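Local coordinates for peptide ABC transporter, peptide-binding protein (Enterococcus faecalis, PDB 3O6P), which probably binds peptides outside the membrane and delivers them to an ABC transporter, this chain being one piece of the longer solute-binding protein, at residues N22-K27 with W87-K92; I33-L38 with G221-F226. One frame throughout, in Å; residues are numbered along the deposited sequence. Where two conformers were deposited one is given.

How the contacts relate
From the N terminus the chain runs through strand 5-11 to 22-27, the cap and first turn of helix 23-31 and the first half of contact 1, then to 33-38, the turn leading into helix 35-43 with its first residues and the first half of contact 2. Contact 1 closes a loop of 59 intervening residues when helix 80-94 returns to helix 23-31. Contact 2 closes a far longer one, of 182 residues, when edge strand 223-228 reaches 33-38. The segments alternate along the chain, so the two loops cross. Contact 1 joins two helices and contact 2 joins a helix start to the mixed sheet; their centres lie about 18 Å apart, and R26 packs on G221 between them.

Contact 1: N22-K27 with W87-K92; sequences NANLRK and WEKAKK
L25 and A90 meet where helix 23-31 packs on helix 80-94, their CB atoms 3.8 Å apart. Alanine suits this place because its lone methyl lets the axes of the two short segments come within 7.8 Å. Further along, L25 turns CG anti to its backbone N (chi1 173°), which sets the side chain alongside that of W87, the two running in one direction; L25 CD1 reaches CE3 of the W87 indole at 3.8 Å, obliquely. A large ring fits here because it spans from L25 to L99 of strand 99-106 while its NE1 donates to D127 O, which satisfies the indole nitrogen.

The axes of the two short segments are roughly antiparallel (151°). Both lie in the part of this chain that belongs to the family 5 solute-binding domain; the chain itself is one piece of the longer protein. Helix 23-31 starts right at the interface, and N22 is its N-cap: OD1 accepts from L25 N at 2.9 Å, on a lone pair in the carbonyl plane. With CG anti to the backbone N (chi1 -179°), the N22 amide is carried both to this bond and toward the other helix, where N22 OD1 lies 3.4 Å from A90 CB. Asparagine thus serves the helix start through its oxygen, while its ND2 donates to E93 OE1.

Polar contacts line another part of the interface. The amide of N24 crosses the extended K89 chain, with N24 ND2 3.8 Å from K89 CB; that same ND2 donates to E93 OE1, so one carboxylate oxygen receives both asparagines. A water bridges the other ends, donating to N24 OD1 and accepting from K89 NZ, 2.6 Å from each. Lysine fits this border, since its methylenes pack against the amide while the ammonium reaches the water, and K89 also makes a cation-pi contact with Y86.

Contact 2: I33-L38 with G221-F226; sequences IDRKAL and GVVPLF
The guanidinium of R35 turns its NE and NH2 edge to the carbonyl oxygen of P224, and both nitrogens donate to that one atom. R35 NE lies 2.9 Å from P224 O and R35 NH2 lies 3.0 Å from it, with the acceptor nearly in the guanidinium plane. At 154° and 142° neither bond is straight, as is common when two donors share one acceptor. Proline has no N-H of its own to give, but its carbonyl is still available to accept.

Around this pairing is an apolar shell. V223 CG1 sits 3.4 Å from R35 NH2, oblique to the guanidinium. I33 CD1 touches L225 CD2 at 4.1 Å, and L38 CD2 meets the ring of F226 at its edge, near CD2. Such apolar ends suit the buried junction of the 33-38 turn and helix start with strand 223-228.

Further out, the R35 chain bends at chi2 (-59°), which swings the guanidinium back toward I33, where NH1 makes a weak bond to I33 O; NH2 also donates to S30 OG. D34 caps the helix start, its OD1 accepting from A37 N at 3.2 Å. On the strand side, L225 and F226 both face Q7 of strand 5-11, a classic beta bulge.

L225 O is buried without a partner, 3.4 Å from R35 CD and so near the positive group. The arginine's charge is probably stabilised in part by the dipoles of P224 O and S30 OG.

Contact 1: N22-K27 with W87-K92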
loop_
_atom_site.group_PDB
_atom_site.type_symbol
_atom_site.label_atom_id
_atom_site.label_comp_id
_atom_site.label_asym_id
_atom_site.label_seq_id
_atom_site.Cartn_x
_atom_site.Cartn_y
_atom_site.Cartn_z
ATOM N N ASN A 22 4.544 13.243 -1.172
ATOM C CA ASN A 22 4.342 13.552 -2.567
ATOM C C ASN A 22 3.760 12.342 -3.315
ATOM O O ASN A 22 4.389 11.282 -3.378
ATOM C CB ASN A 22 5.671 13.987 -3.201
ATOM C CG ASN A 22 5.507 14.351 -4.655
ATOM O OD1 ASN A 22 5.443 13.469 -5.528
ATOM N ND2 ASN A 22 5.415 15.653 -4.937
ATOM N N ALA A 23 2.562 12.499 -3.864
ATOM C CA ALA A 23 1.867 11.376 -4.517
ATOM C C ALA A 23 2.620 10.852 -5.718
ATOM O O ALA A 23 2.627 9.648 -5.960
ATOM C CB ALA A 23 0.430 11.791 -4.903
ATOM N N ASN A 24 3.280 11.735 -6.467
ATOM C CA ASN A 24 4.084 11.256 -7.596
ATOM C C ASN A 24 5.257 10.355 -7.197
ATOM O O ASN A 24 5.564 9.391 -7.913
ATOM C CB ASN A 24 4.552 12.408 -8.466
ATOM C CG ASN A 24 3.399 13.009 -9.254
ATOM O OD1 ASN A 24 2.567 12.274 -9.801
ATOM N ND2 ASN A 24 3.326 14.338 -9.301
ATOM N N LEU A 25 5.895 10.645 -6.065
ATOM C CA LEU A 25 6.926 9.734 -5.558
ATOM C C LEU A 25 6.342 8.388 -5.154
ATOM O O LEU A 25 6.916 7.336 -5.481
ATOM C CB LEU A 25 7.743 10.351 -4.405
ATOM C CG LEU A 25 8.736 9.403 -3.701
ATOM C CD1 LEU A 25 9.786 8.846 -4.693
ATOM C CD2 LEU A 25 9.417 10.107 -2.510
ATOM N N ARG A 26 5.223 8.403 -4.440
ATOM C CA ARG A 26 4.616 7.141 -4.059
ATOM C C ARG A 26 4.248 6.277 -5.295
ATOM O O ARG A 26 4.498 5.069 -5.329
ATOM C CB ARG A 26 3.410 7.375 -3.173
ATOM C CG ARG A 26 3.723 8.169 -1.904
ATOM C CD ARG A 26 2.546 8.056 -0.907
ATOM N NE ARG A 26 1.290 8.636 -1.419
ATOM C CZ ARG A 26 0.887 9.896 -1.248
ATOM N NH1 ARG A 26 1.650 10.793 -0.597
ATOM N NH2 ARG A 26 -0.282 10.263 -1.773
ATOM N N LYS A 27 3.719 6.922 -6.319
ATOM C CA LYS A 27 3.435 6.257 -7.582
ATOM C C LYS A 27 4.712 5.777 -8.286
ATOM O O LYS A 27 4.706 4.674 -8.842
ATOM C CB LYS A 27 2.604 7.182 -8.490
ATOM C CG LYS A 27 1.175 7.401 -7.929
ATOM C CD LYS A 27 0.486 8.522 -8.649
ATOM C CE LYS A 27 -0.775 8.828 -7.847
ATOM N NZ LYS A 27 -1.594 9.858 -8.552
ATOM N N TRP A 87 9.054 10.051 -10.936
ATOM C CA TRP A 87 10.120 10.495 -10.071
ATOM C C TRP A 87 10.659 11.862 -10.533
ATOM O O TRP A 87 10.930 12.735 -9.693
ATOM C CB TRP A 87 11.216 9.425 -10.007
ATOM C CG TRP A 87 12.567 9.808 -9.399
ATOM C CD1 TRP A 87 13.795 9.601 -9.957
ATOM C CD2 TRP A 87 12.810 10.377 -8.105
ATOM N NE1 TRP A 87 14.785 10.020 -9.093
ATOM C CE2 TRP A 87 14.206 10.509 -7.958
ATOM C CE3 TRP A 87 11.983 10.796 -7.058
ATOM C CZ2 TRP A 87 14.799 11.055 -6.800
ATOM C CZ3 TRP A 87 12.580 11.335 -5.906
ATOM C CH2 TRP A 87 13.968 11.451 -5.787
ATOM N N GLU A 88 10.764 12.077 -11.842
ATOM C CA GLU A 88 11.112 13.419 -12.310
ATOM C C GLU A 88 10.120 14.489 -11.838
ATOM O O GLU A 88 10.525 15.605 -11.451
ATOM C CB GLU A 88 11.243 13.464 -13.832
ATOM C CG GLU A 88 12.460 12.736 -14.360
ATOM C CD GLU A 88 13.784 13.182 -13.737
ATOM O OE1 GLU A 88 14.023 14.407 -13.579
ATOM O OE2 GLU A 88 14.600 12.289 -13.417
ATOM N N LYS A 89 8.831 14.163 -11.874
ATOM C CA LYS A 89 7.796 15.094 -11.390
ATOM C C LYS A 89 7.989 15.333 -9.901
ATOM O O LYS A 89 7.907 16.498 -9.453
ATOM C CB LYS A 89 6.365 14.576 -11.615
ATOM C CG LYS A 89 5.897 14.471 -13.039
ATOM C CD LYS A 89 4.474 13.868 -13.044
ATOM C CE LYS A 89 3.996 13.476 -14.440
ATOM N NZ LYS A 89 2.599 12.982 -14.317
ATOM N N ALA A 90 8.195 14.249 -9.130
ATOM C CA ALA A 90 8.389 14.384 -7.677
ATOM C C ALA A 90 9.590 15.269 -7.320
ATOM O O ALA A 90 9.489 16.122 -6.414
ATOM C CB ALA A 90 8.501 13.013 -6.970
ATOM N N LYS A 91 10.708 15.068 -8.023
ATOM C CA LYS A 91 11.907 15.895 -7.812
ATOM C C LYS A 91 11.617 17.384 -7.989
ATOM O O LYS A 91 12.089 18.224 -7.205
ATOM C CB LYS A 91 13.059 15.459 -8.736
ATOM C CG LYS A 91 13.732 14.160 -8.232
ATOM C CD LYS A 91 14.993 13.811 -8.946
ATOM C CE LYS A 91 14.761 13.599 -10.413
ATOM N NZ LYS A 91 16.057 13.612 -11.197
ATOM N N LYS A 92 10.841 17.723 -9.009
ATOM C CA LYS A 92 10.524 19.122 -9.258
ATOM C C LYS A 92 9.610 19.665 -8.165
ATOM O O LYS A 92 9.870 20.729 -7.590
ATOM C CB LYS A 92 9.911 19.287 -10.648
ATOM C CG LYS A 92 10.864 18.881 -11.727
ATOM C CD LYS A 92 10.600 19.601 -13.002
ATOM C CE LYS A 92 11.622 19.193 -14.051
ATOM N NZ LYS A 92 11.322 17.852 -14.643
HETATM O O HOH W 1 1.411 13.020 -12.058
#

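Contact 2: I33-L38 with G221-F226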
loop_
_atom_site.group_PDB
_atom_site.type_symbol
_atom_site.label_atom_id
_atom_site.label_comp_id
_atom_site.label_asym_id
_atom_site.label_seq_id
_atom_site.Cartn_x
_atom_site.Cartn_y
_atom_site.Cartn_z
ATOM N N ILE A 33 7.974 -1.657 -9.356
ATOM C CA ILE A 33 8.013 -3.026 -8.816
ATOM C C ILE A 33 7.186 -3.976 -9.677
ATOM O O ILE A 33 5.967 -3.823 -9.800
ATOM C CB ILE A 33 7.515 -3.049 -7.345
ATOM C CG1 ILE A 33 8.284 -2.041 -6.456
ATOM C CG2 ILE A 33 7.520 -4.491 -6.771
ATOM C CD1 ILE A 33 7.532 -1.743 -5.151
ATOM N N ASP A 34 7.862 -4.938 -10.279
ATOM C CA ASP A 34 7.211 -5.945 -11.128
ATOM C C ASP A 34 6.575 -6.976 -10.210
ATOM O O ASP A 34 7.230 -7.926 -9.798
ATOM C CB ASP A 34 8.265 -6.566 -12.050
ATOM C CG ASP A 34 7.695 -7.529 -13.076
ATOM O OD1 ASP A 34 6.497 -7.907 -12.991
ATOM O OD2 ASP A 34 8.485 -7.933 -13.985
ATOM N N ARG A 35 5.296 -6.774 -9.891
ATOM C CA ARG A 35 4.569 -7.658 -8.967
ATOM C C ARG A 35 4.443 -9.083 -9.524
ATOM O O ARG A 35 4.434 -10.059 -8.750
ATOM C CB ARG A 35 3.128 -7.156 -8.728
ATOM C CG ARG A 35 2.885 -5.675 -8.342
ATOM C CD ARG A 35 3.580 -5.320 -7.104
ATOM N NE ARG A 35 3.113 -4.067 -6.464
ATOM C CZ ARG A 35 3.204 -2.831 -6.982
ATOM N NH1 ARG A 35 3.687 -2.606 -8.211
ATOM N NH2 ARG A 35 2.823 -1.789 -6.260
ATOM N N LYS A 36 4.303 -9.204 -10.846
ATOM C CA LYS A 36 4.220 -10.525 -11.475
ATOM C C LYS A 36 5.519 -11.318 -11.213
ATOM O O LYS A 36 5.489 -12.470 -10.778
ATOM C CB LYS A 36 3.949 -10.386 -12.984
ATOM C CG LYS A 36 3.663 -11.716 -13.680
ATOM C CD LYS A 36 3.418 -11.520 -15.183
ATOM C CE LYS A 36 2.992 -12.832 -15.854
ATOM N NZ LYS A 36 1.628 -13.309 -15.426
ATOM N N ALA A 37 6.660 -10.693 -11.448
ATOM C CA ALA A 37 7.942 -11.349 -11.164
ATOM C C ALA A 37 8.062 -11.674 -9.673
ATOM O O ALA A 37 8.580 -12.746 -9.285
ATOM C CB ALA A 37 9.114 -10.430 -11.611
ATOM N N LEU A 38 7.627 -10.745 -8.825
ATOM C CA LEU A 38 7.732 -10.965 -7.392
ATOM C C LEU A 38 6.965 -12.229 -7.030
ATOM O O LEU A 38 7.495 -13.108 -6.348
ATOM C CB LEU A 38 7.203 -9.764 -6.588
ATOM C CG LEU A 38 7.080 -9.911 -5.056
ATOM C CD1 LEU A 38 8.437 -10.200 -4.360
ATOM C CD2 LEU A 38 6.426 -8.642 -4.489
ATOM N N GLY A 221 -1.585 5.735 -1.439
ATOM C CA GLY A 221 -1.279 6.095 -0.052
ATOM C C GLY A 221 -0.519 5.017 0.690
ATOM O O GLY A 221 0.176 5.314 1.697
ATOM N N VAL A 222 -0.663 3.780 0.210
ATOM C CA VAL A 222 0.106 2.623 0.647
ATOM C C VAL A 222 0.424 1.828 -0.636
ATOM O O VAL A 222 -0.309 1.958 -1.618
ATOM C CB VAL A 222 -0.703 1.774 1.679
ATOM C CG1 VAL A 222 -1.996 1.233 1.056
ATOM C CG2 VAL A 222 0.148 0.638 2.242
ATOM N N VAL A 223 1.499 1.036 -0.646
ATOM C CA VAL A 223 1.956 0.352 -1.872
ATOM C C VAL A 223 1.717 -1.160 -1.706
ATOM O O VAL A 223 2.556 -1.854 -1.113
ATOM C CB VAL A 223 3.454 0.660 -2.206
ATOM C CG1 VAL A 223 3.882 -0.093 -3.496
ATOM C CG2 VAL A 223 3.678 2.168 -2.379
ATOM N N PRO A 224 0.561 -1.673 -2.177
ATOM C CA PRO A 224 0.331 -3.141 -2.071
ATOM C C PRO A 224 1.342 -3.912 -2.898
ATOM O O PRO A 224 1.700 -3.476 -3.992
ATOM C CB PRO A 224 -1.098 -3.316 -2.629
ATOM C CG PRO A 224 -1.744 -1.940 -2.445
ATOM C CD PRO A 224 -0.600 -0.985 -2.787
ATOM N N LEU A 225 1.828 -5.017 -2.334
ATOM C CA LEU A 225 2.847 -5.834 -2.989
ATOM C C LEU A 225 2.268 -7.128 -3.566
ATOM O O LEU A 225 2.595 -7.502 -4.698
ATOM C CB LEU A 225 3.991 -6.136 -2.013
ATOM C CG LEU A 225 4.734 -4.906 -1.484
ATOM C CD1 LEU A 225 5.772 -5.402 -0.476
ATOM C CD2 LEU A 225 5.406 -4.157 -2.659
ATOM N N PHE A 226 1.418 -7.813 -2.795
ATOM C CA PHE A 226 0.784 -9.028 -3.280
ATOM C C PHE A 226 -0.379 -9.400 -2.381
ATOM O O PHE A 226 -0.527 -8.852 -1.282
ATOM C CB PHE A 226 1.793 -10.206 -3.383
ATOM C CG PHE A 226 2.475 -10.575 -2.070
ATOM C CD1 PHE A 226 1.859 -11.465 -1.181
ATOM C CD2 PHE A 226 3.747 -10.082 -1.748
ATOM C CE1 PHE A 226 2.482 -11.852 0.048
ATOM C CE2 PHE A 226 4.390 -10.450 -0.536
ATOM C CZ PHE A 226 3.747 -11.344 0.369
#